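Local coordinates for protein xyloglucan-specific endo-beta-1,4-glucanase (Uncultured bacterium, PDB 4W88) that hydrolyses internal beta-1,4-glucosidic bonds of xyloglucan as a glycoside hydrolase family 5 enzyme with a TIM-barrel fold, at residues P227-T231 against Y232-G236; R285-G288 against D289-T293; G292-Q296 against D297-C301. The protein carries 1 engineered substitution. All coordinates share one frame; numbering follows the deposited sequence.

Interaction 1: residues P227-T231 against Y232-G236; sequences PYFFT and YVADG. With BGC (beta-D-glucopyranose), chain C; BGC (beta-D-glucopyranose), chain B.
Tyr228 lays the CE1 side of its ring against the root of the Tyr232 ring, with CE1 3.4 Å from Tyr232 CG and nearly as close to Tyr232 CB. The two planes are almost parallel, 23° apart, but displaced so that little of one ring lies over the other, with centroids 5.1 Å apart; the two side chains run roughly perpendicular. Tyr228 has CG anti to its backbone N (chi1 175°), whereas Tyr232 has CG anti to its carbonyl carbon (chi1 -80°), and these different settings bring the side of the Tyr228 ring to the root of the Tyr232 ring at the end of the short helix 228-231. The backbone ties the same pair: Tyr232 N donates to Tyr228 O at 2.9 Å, as Tyr232 leaves helical geometry. Both tyrosines belong to the glycan pocket. One face of Tyr228 carries the glucose of chain C, whose C3 sits 3.6 Å above the ring plane toward its rim, a sugar-on-aromatic platform common in carbohydrate-binding clefts. Tyr232 OH comes within 3.0 Å of O3 of the glucose of chain B. Thr231 OG1 lies at the edge of the Tyr232 ring, near its plane, and is itself hydrogen-bonded to Tyr225 O. Farther on, Ala234 CB touches both Tyr228 CE2 and the edge of the Phe229 ring, while the carbonyl O of Gly236 lies over one face of the Phe229 ring, 3.7 Å from its CG. Gly236, at positive phi, has room here only without a side chain: a CB would press on Phe229 CZ and on the preceding carbonyl. The turn follows barrel strand 218-223 and leads toward helix 246-261, while Pro227, Phe230 and Thr231 rest their side chains on helix 280-295.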
loop_
_atom_site.group_PDB
_atom_site.type_symbol
_atom_site.label_atom_id
_atom_site.label_comp_id
_atom_site.label_asym_id
_atom_site.label_seq_id
_atom_site.Cartn_x
_atom_site.Cartn_y
_atom_site.Cartn_z
ATOM N N PRO A 227 2.647 16.076 -6.583
ATOM C CA PRO A 227 1.422 16.829 -6.181
ATOM C C PRO A 227 0.173 16.236 -6.843
ATOM O O PRO A 227 0.206 15.740 -7.984
ATOM C CB PRO A 227 1.644 18.244 -6.804
ATOM C CG PRO A 227 2.974 18.225 -7.398
ATOM C CD PRO A 227 3.412 16.798 -7.614
ATOM N N TYR A 228 -0.939 16.300 -6.115
ATOM C CA TYR A 228 -2.204 15.787 -6.524
ATOM C C TYR A 228 -2.636 16.291 -7.878
ATOM O O TYR A 228 -3.128 15.553 -8.725
ATOM C CB TYR A 228 -3.243 16.126 -5.443
ATOM C CG TYR A 228 -4.646 15.750 -5.807
ATOM C CD1 TYR A 228 -5.051 14.454 -5.758
ATOM C CD2 TYR A 228 -5.583 16.701 -6.171
ATOM C CE1 TYR A 228 -6.319 14.076 -6.114
ATOM C CE2 TYR A 228 -6.859 16.331 -6.494
ATOM C CZ TYR A 228 -7.207 15.008 -6.477
ATOM O OH TYR A 228 -8.472 14.596 -6.751
ATOM N N PHE A 229 -2.416 17.568 -8.107
ATOM C CA PHE A 229 -2.853 18.159 -9.409
ATOM C C PHE A 229 -2.069 17.698 -10.628
ATOM O O PHE A 229 -2.551 17.839 -11.784
ATOM C CB PHE A 229 -2.873 19.670 -9.330
ATOM C CG PHE A 229 -4.071 20.228 -8.583
ATOM C CD1 PHE A 229 -5.298 19.577 -8.604
ATOM C CD2 PHE A 229 -3.996 21.440 -7.957
ATOM C CE1 PHE A 229 -6.399 20.080 -7.929
ATOM C CE2 PHE A 229 -5.109 21.969 -7.303
ATOM C CZ PHE A 229 -6.313 21.280 -7.301
ATOM N N PHE A 230 -0.875 17.156 -10.402
ATOM C CA PHE A 230 -0.159 16.510 -11.488
ATOM C C PHE A 230 -0.587 15.056 -11.677
ATOM O O PHE A 230 -0.716 14.574 -12.803
ATOM C CB PHE A 230 1.344 16.576 -11.260
ATOM C CG PHE A 230 2.114 15.904 -12.348
ATOM C CD1 PHE A 230 2.174 16.463 -13.617
ATOM C CD2 PHE A 230 2.762 14.733 -12.129
ATOM C CE1 PHE A 230 2.860 15.805 -14.636
ATOM C CE2 PHE A 230 3.438 14.089 -13.142
ATOM C CZ PHE A 230 3.471 14.612 -14.392
ATOM N N THR A 231 -0.753 14.333 -10.555
ATOM C CA THR A 231 -0.920 12.884 -10.625
ATOM C C THR A 231 -2.348 12.421 -10.901
ATOM O O THR A 231 -2.594 11.309 -11.444
ATOM C CB THR A 231 -0.443 12.212 -9.296
ATOM O OG1 THR A 231 -1.145 12.811 -8.211
ATOM C CG2 THR A 231 1.052 12.460 -9.086
ATOM N N TYR A 232 -3.294 13.282 -10.494
ATOM C CA TYR A 232 -4.762 13.051 -10.693
ATOM C C TYR A 232 -5.401 14.024 -11.680
ATOM O O TYR A 232 -4.799 14.992 -12.053
ATOM C CB TYR A 232 -5.507 13.102 -9.337
ATOM C CG TYR A 232 -5.407 11.790 -8.511
ATOM C CD1 TYR A 232 -4.176 11.401 -7.921
ATOM C CD2 TYR A 232 -6.508 10.949 -8.380
ATOM C CE1 TYR A 232 -4.104 10.197 -7.207
ATOM C CE2 TYR A 232 -6.436 9.769 -7.680
ATOM C CZ TYR A 232 -5.258 9.419 -7.122
ATOM O OH TYR A 232 -5.222 8.229 -6.419
ATOM N N VAL A 233 -6.577 13.691 -12.148
ATOM C CA VAL A 233 -7.384 14.578 -12.981
ATOM C C VAL A 233 -8.450 15.235 -12.093
ATOM O O VAL A 233 -9.154 14.525 -11.382
ATOM C CB VAL A 233 -8.071 13.832 -14.121
ATOM C CG1 VAL A 233 -8.876 14.819 -15.008
ATOM C CG2 VAL A 233 -7.050 13.097 -14.935
ATOM N N ALA A 234 -8.469 16.572 -12.063
ATOM C CA ALA A 234 -9.359 17.351 -11.191
ATOM C C ALA A 234 -9.379 18.777 -11.698
ATOM O O ALA A 234 -8.572 19.087 -12.562
ATOM C CB ALA A 234 -8.852 17.339 -9.785
ATOM N N ASP A 235 -10.272 19.616 -11.120
ATOM C CA ASP A 235 -10.356 21.004 -11.467
ATOM C C ASP A 235 -9.081 21.605 -10.917
ATOM O O ASP A 235 -8.828 21.573 -9.735
ATOM C CB ASP A 235 -11.592 21.605 -10.774
ATOM C CG ASP A 235 -11.682 23.166 -10.819
ATOM O OD1 ASP A 235 -10.974 23.867 -11.558
ATOM O OD2 ASP A 235 -12.540 23.708 -10.057
ATOM N N GLY A 236 -8.263 22.123 -11.801
ATOM C CA GLY A 236 -6.941 22.693 -11.421
ATOM C C GLY A 236 -5.759 21.805 -11.828
ATOM O O GLY A 236 -4.565 22.206 -11.715
HETATM C C2 BGC C . -7.712 15.797 -2.222
HETATM C C3 BGC C . -6.700 14.636 -2.481
HETATM C C4 BGC C . -7.601 13.428 -2.363
HETATM C C5 BGC C . -8.916 13.925 -3.017
HETATM C C6 BGC C . -10.146 13.049 -2.754
HETATM C C1 BGC C . -8.720 16.247 -3.312
HETATM O O1 BGC C . -9.549 17.539 -3.357
HETATM O O2 BGC C . -6.952 16.908 -2.120
HETATM O O3 BGC C . -5.586 14.691 -1.596
HETATM O O4 BGC C . -7.597 12.369 -3.271
HETATM O O5 BGC C . -9.539 15.218 -2.911
HETATM O O6 BGC C . -10.562 12.469 -4.016
HETATM C C2 BGC B . -7.462 9.882 -3.695
HETATM C C3 BGC B . -7.001 8.483 -3.257
HETATM C C4 BGC B . -5.538 8.442 -2.975
HETATM C C5 BGC B . -5.448 9.749 -2.087
HETATM C C6 BGC B . -4.000 9.818 -1.782
HETATM C C1 BGC B . -7.419 11.027 -2.747
HETATM O O2 BGC B . -8.802 9.731 -3.759
HETATM O O3 BGC B . -7.307 7.631 -4.334
HETATM O O4 BGC B . -5.081 7.017 -2.706
HETATM O O5 BGC B . -6.100 11.024 -2.633
HETATM O O6 BGC B . -3.584 10.735 -0.804
#

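Interaction 2: residues R285-G288 against D289-T293; sequences RWIG and DYVGT
Successive i to i+4 bonds carry the backbone from 285-288 into 289-293, Tyr290 N reaching Trp286 O at 2.7 Å and Val291 N reaching Ile287 O at 2.8 Å, before a weak bond from Gly292 N to Gly288 O. Trp286 and Tyr290 point the same way, side by side. Both hold CG anti to the backbone N (chi1 173° and 177°), and Tyr290 CB sits over the six-membered ring of Trp286 in a CH-pi contact, 4.1 Å from its centroid. The planes are 18° apart but slid, Trp286 CZ2 meeting Tyr290 CG at 3.7 Å. This is the crossover helix of the beta-alpha-beta unit between barrel strands 267-272 and 300-305, and the aromatic pair faces strand 267-272 and helix 246-261. Their polar ends are hydrogen-bonded to residues just after strand 218-223: Trp286 NE1 to Thr226 O and Tyr290 OH to Thr224 OG1. Asp289 OD2 accepts from Trp241 NE1. On another side of the helix, Ile287 CG2 touches Val291 CG2 at 3.9 Å, with Ile287 also packed on helix 329-336. Thr293 OG1 turns back to donate to Asp289 O at 2.6 Å.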
loop_
_atom_site.group_PDB
_atom_site.type_symbol
_atom_site.label_atom_id
_atom_site.label_comp_id
_atom_site.label_asym_id
_atom_site.label_seq_id
_atom_site.Cartn_x
_atom_site.Cartn_y
_atom_site.Cartn_z
ATOM N N ARG A 285 10.070 13.108 -16.050
ATOM C CA ARG A 285 10.666 14.147 -15.227
ATOM C C ARG A 285 10.147 14.159 -13.780
ATOM O O ARG A 285 10.923 14.323 -12.817
ATOM C CB ARG A 285 10.445 15.523 -15.874
ATOM C CG ARG A 285 11.266 15.731 -17.146
ATOM C CD ARG A 285 11.308 17.206 -17.558
ATOM N NE ARG A 285 10.038 17.546 -18.207
ATOM C CZ ARG A 285 9.746 17.346 -19.487
ATOM N NH1 ARG A 285 10.610 16.825 -20.311
ATOM N NH2 ARG A 285 8.553 17.669 -19.947
ATOM N N TRP A 286 8.854 13.943 -13.615
ATOM C CA TRP A 286 8.271 13.909 -12.280
ATOM C C TRP A 286 8.876 12.759 -11.465
ATOM O O TRP A 286 9.212 12.938 -10.294
ATOM C CB TRP A 286 6.753 13.747 -12.378
ATOM C CG TRP A 286 6.105 13.525 -11.050
ATOM C CD1 TRP A 286 5.819 14.453 -10.080
ATOM C CD2 TRP A 286 5.708 12.265 -10.532
ATOM N NE1 TRP A 286 5.274 13.840 -8.984
ATOM C CE2 TRP A 286 5.182 12.485 -9.249
ATOM C CE3 TRP A 286 5.751 10.969 -11.037
ATOM C CZ2 TRP A 286 4.732 11.427 -8.439
ATOM C CZ3 TRP A 286 5.315 9.937 -10.251
ATOM C CH2 TRP A 286 4.796 10.164 -8.977
ATOM N N ILE A 287 9.048 11.589 -12.090
ATOM C CA ILE A 287 9.628 10.417 -11.364
ATOM C C ILE A 287 11.034 10.733 -10.893
ATOM O O ILE A 287 11.397 10.454 -9.764
ATOM C CB ILE A 287 9.631 9.126 -12.242
ATOM C CG1 ILE A 287 8.171 8.681 -12.613
ATOM C CG2 ILE A 287 10.530 8.059 -11.707
ATOM C CD1 ILE A 287 8.007 7.626 -13.689
ATOM N N GLY A 288 11.798 11.402 -11.762
ATOM C CA GLY A 288 13.126 11.879 -11.348
ATOM C C GLY A 288 13.088 12.714 -10.084
ATOM O O GLY A 288 13.855 12.502 -9.166
ATOM N N ASP A 289 12.178 13.670 -10.044
ATOM C CA ASP A 289 12.080 14.573 -8.907
ATOM C C ASP A 289 11.500 13.903 -7.683
ATOM O O ASP A 289 11.965 14.140 -6.536
ATOM C CB ASP A 289 11.203 15.804 -9.280
ATOM C CG ASP A 289 11.955 16.809 -10.120
ATOM O OD1 ASP A 289 13.216 16.777 -10.134
ATOM O OD2 ASP A 289 11.306 17.643 -10.750
ATOM N N TYR A 290 10.514 13.053 -7.928
ATOM C CA TYR A 290 9.769 12.413 -6.825
ATOM C C TYR A 290 10.569 11.229 -6.229
ATOM O O TYR A 290 10.901 11.212 -5.031
ATOM C CB TYR A 290 8.411 11.980 -7.321
ATOM C CG TYR A 290 7.672 11.272 -6.225
ATOM C CD1 TYR A 290 6.905 11.945 -5.312
ATOM C CD2 TYR A 290 7.786 9.912 -6.116
ATOM C CE1 TYR A 290 6.297 11.279 -4.241
ATOM C CE2 TYR A 290 7.193 9.229 -5.118
ATOM C CZ TYR A 290 6.452 9.846 -4.144
ATOM O OH TYR A 290 5.864 9.108 -3.132
ATOM N N VAL A 291 10.916 10.255 -7.062
ATOM C CA VAL A 291 11.703 9.115 -6.576
ATOM C C VAL A 291 13.088 9.551 -6.149
ATOM O O VAL A 291 13.618 9.065 -5.127
ATOM C CB VAL A 291 11.683 7.938 -7.551
ATOM C CG1 VAL A 291 12.430 6.736 -6.961
ATOM C CG2 VAL A 291 10.222 7.556 -7.891
ATOM N N GLY A 292 13.668 10.485 -6.898
ATOM C CA GLY A 292 14.936 11.103 -6.472
ATOM C C GLY A 292 14.938 11.704 -5.049
ATOM O O GLY A 292 15.952 11.580 -4.287
ATOM N N THR A 293 13.806 12.275 -4.664
ATOM C CA THR A 293 13.637 12.820 -3.351
ATOM C C THR A 293 13.660 11.670 -2.309
ATOM O O THR A 293 14.361 11.759 -1.297
ATOM C CB THR A 293 12.339 13.646 -3.223
ATOM O OG1 THR A 293 12.420 14.810 -4.058
ATOM C CG2 THR A 293 12.119 14.109 -1.745
#

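Interaction 3: residues G292-Q296 against D297-C301; sequences GTLDQ and DGVKC
Asp297 gives its backbone N to Leu294 O at 3.1 Å, while its CB and carboxylate lie against the peptide of Gln296. The carboxylate is held by two partners on helix 246-261, a salt bridge from OD1 to Lys257 NZ and a hydrogen bond between OD2 and Tyr253 OH. With an alanine here, Lys257 would probably be left without this negative mate and Tyr253 OH without its carboxylate partner, loosening the tie between the turn and helix 246-261. Gly298 follows at positive phi, and its N donates to Asp295 O at 3.2 Å, from well above the carbonyl plane, closing a type I turn from Asp295. Val299 N then reaches Leu294 O at 3.0 Å, so this carbonyl takes two donors, Val299 N and Asp297 N, from opposite faces of its plane. The side chain of Val299 brings CG1 to 4.1 Å from Leu294 CD2, and Val299 O lies 3.4 Å from Leu294 CB. Two waters join that carbonyl to Asp295 OD1, one lying 2.9 Å from Asp295 OD1 and 2.7 Å from Val299 O. The other also accepts from Lys300 NZ, linking the oppositely charged side chains through water; the second carboxylate oxygen of Asp295, OD2, is hydrogen-bonded to His338 ND1. Cys301 points its CB toward the helix, against the other Leu294 methyl, CD1. Leu294 thus spreads one branch to Val299 and the other to Cys301, and it also packs on Ile269 of the neighbouring barrel strand. The paired Val299-Leu294 and Gly298-Asp295 bonds, with Gly298 as the C-prime residue, form a Schellman motif that ends helix 280-295 and turns the chain into strand 300-305, the eighth of the TIM barrel.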
loop_
_atom_site.group_PDB
_atom_site.type_symbol
_atom_site.label_atom_id
_atom_site.label_comp_id
_atom_site.label_asym_id
_atom_site.label_seq_id
_atom_site.Cartn_x
_atom_site.Cartn_y
_atom_site.Cartn_z
ATOM N N GLY A 292 13.668 10.485 -6.898
ATOM C CA GLY A 292 14.936 11.103 -6.472
ATOM C C GLY A 292 14.938 11.704 -5.049
ATOM O O GLY A 292 15.952 11.580 -4.287
ATOM N N THR A 293 13.806 12.275 -4.664
ATOM C CA THR A 293 13.637 12.820 -3.351
ATOM C C THR A 293 13.660 11.670 -2.309
ATOM O O THR A 293 14.361 11.759 -1.297
ATOM C CB THR A 293 12.339 13.646 -3.223
ATOM O OG1 THR A 293 12.420 14.810 -4.058
ATOM C CG2 THR A 293 12.119 14.109 -1.745
ATOM N N LEU A 294 12.921 10.583 -2.576
ATOM C CA LEU A 294 12.899 9.398 -1.689
ATOM C C LEU A 294 14.264 8.755 -1.546
ATOM O O LEU A 294 14.681 8.355 -0.424
ATOM C CB LEU A 294 11.901 8.368 -2.202
ATOM C CG LEU A 294 10.445 8.804 -2.174
ATOM C CD1 LEU A 294 9.592 7.642 -2.668
ATOM C CD2 LEU A 294 9.934 9.394 -0.867
ATOM N N ASP A 295 14.975 8.703 -2.671
ATOM C CA ASP A 295 16.298 8.049 -2.709
ATOM C C ASP A 295 17.331 8.732 -1.825
ATOM O O ASP A 295 18.322 8.124 -1.416
ATOM C CB ASP A 295 16.817 7.950 -4.131
ATOM C CG ASP A 295 16.026 6.956 -4.965
ATOM O OD1 ASP A 295 15.335 6.066 -4.374
ATOM O OD2 ASP A 295 16.149 7.024 -6.225
ATOM N N GLN A 296 17.120 9.985 -1.500
ATOM C CA GLN A 296 18.096 10.677 -0.640
ATOM C C GLN A 296 18.262 9.972 0.679
ATOM O O GLN A 296 19.321 10.079 1.297
ATOM C CB GLN A 296 17.606 12.070 -0.310
ATOM C CG GLN A 296 17.371 12.961 -1.506
ATOM C CD GLN A 296 16.768 14.271 -1.054
ATOM O OE1 GLN A 296 15.572 14.379 -0.623
ATOM N NE2 GLN A 296 17.605 15.258 -1.051
ATOM N N ASP A 297 17.186 9.367 1.186
ATOM C CA ASP A 297 17.246 8.662 2.460
ATOM C C ASP A 297 16.963 7.153 2.316
ATOM O O ASP A 297 16.674 6.464 3.299
ATOM C CB ASP A 297 16.306 9.311 3.489
ATOM C CG ASP A 297 16.693 10.732 3.785
ATOM O OD1 ASP A 297 17.672 10.878 4.565
ATOM O OD2 ASP A 297 16.108 11.688 3.176
ATOM N N GLY A 298 17.060 6.646 1.099
ATOM C CA GLY A 298 16.808 5.232 0.807
ATOM C C GLY A 298 15.388 4.765 1.121
ATOM O O GLY A 298 15.159 3.564 1.468
ATOM N N VAL A 299 14.436 5.686 0.988
ATOM C CA VAL A 299 13.024 5.328 1.202
ATOM C C VAL A 299 12.497 4.688 -0.067
ATOM O O VAL A 299 12.731 5.186 -1.180
ATOM C CB VAL A 299 12.202 6.581 1.596
ATOM C CG1 VAL A 299 10.714 6.274 1.705
ATOM C CG2 VAL A 299 12.734 7.153 2.902
ATOM N N LYS A 300 11.792 3.581 0.102
ATOM C CA LYS A 300 11.258 2.809 -1.011
ATOM C C LYS A 300 9.786 3.150 -1.269
ATOM O O LYS A 300 9.055 3.558 -0.323
ATOM C CB LYS A 300 11.428 1.322 -0.734
ATOM C CG LYS A 300 12.859 0.926 -0.342
ATOM C CD LYS A 300 13.848 1.218 -1.488
ATOM C CE LYS A 300 15.258 0.865 -1.061
ATOM N NZ LYS A 300 16.109 1.221 -2.196
ATOM N N CYS A 301 9.375 2.980 -2.521
ATOM C CA CYS A 301 7.997 3.191 -2.881
ATOM C C CYS A 301 7.494 2.029 -3.717
ATOM O O CYS A 301 8.272 1.273 -4.351
ATOM C CB CYS A 301 7.812 4.529 -3.647
ATOM S SG CYS A 301 8.605 4.684 -5.224
HETATM O O HOH W 1 12.674 5.103 -3.912
HETATM O O HOH W 2 15.582 4.353 -2.243
#

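In the fold
Interactions 2 and 3 are consecutive pieces of helix 280-295 and its exit: they share Gly292 and Thr293, their centres lie about 9 Å apart, and Val291 CG2 touches Cys301 SG at 4.2 Å. Interaction 1, earlier in the chain, meets the same helix through Trp286, where Phe230 CE2 packs 3.4 Å from Trp286 CB and Thr231 CG2 3.9 Å from Trp286 CZ2. It alone holds glycan-pocket residues. The other two stand farther from the sugar: the side chain of Tyr290 on the helix is about 10 Å from a bound glucose and that of Cys301 on strand 300-305 about 13 Å. Interactions 1 and 3 do not touch, their nearest atoms being about 10 Å apart.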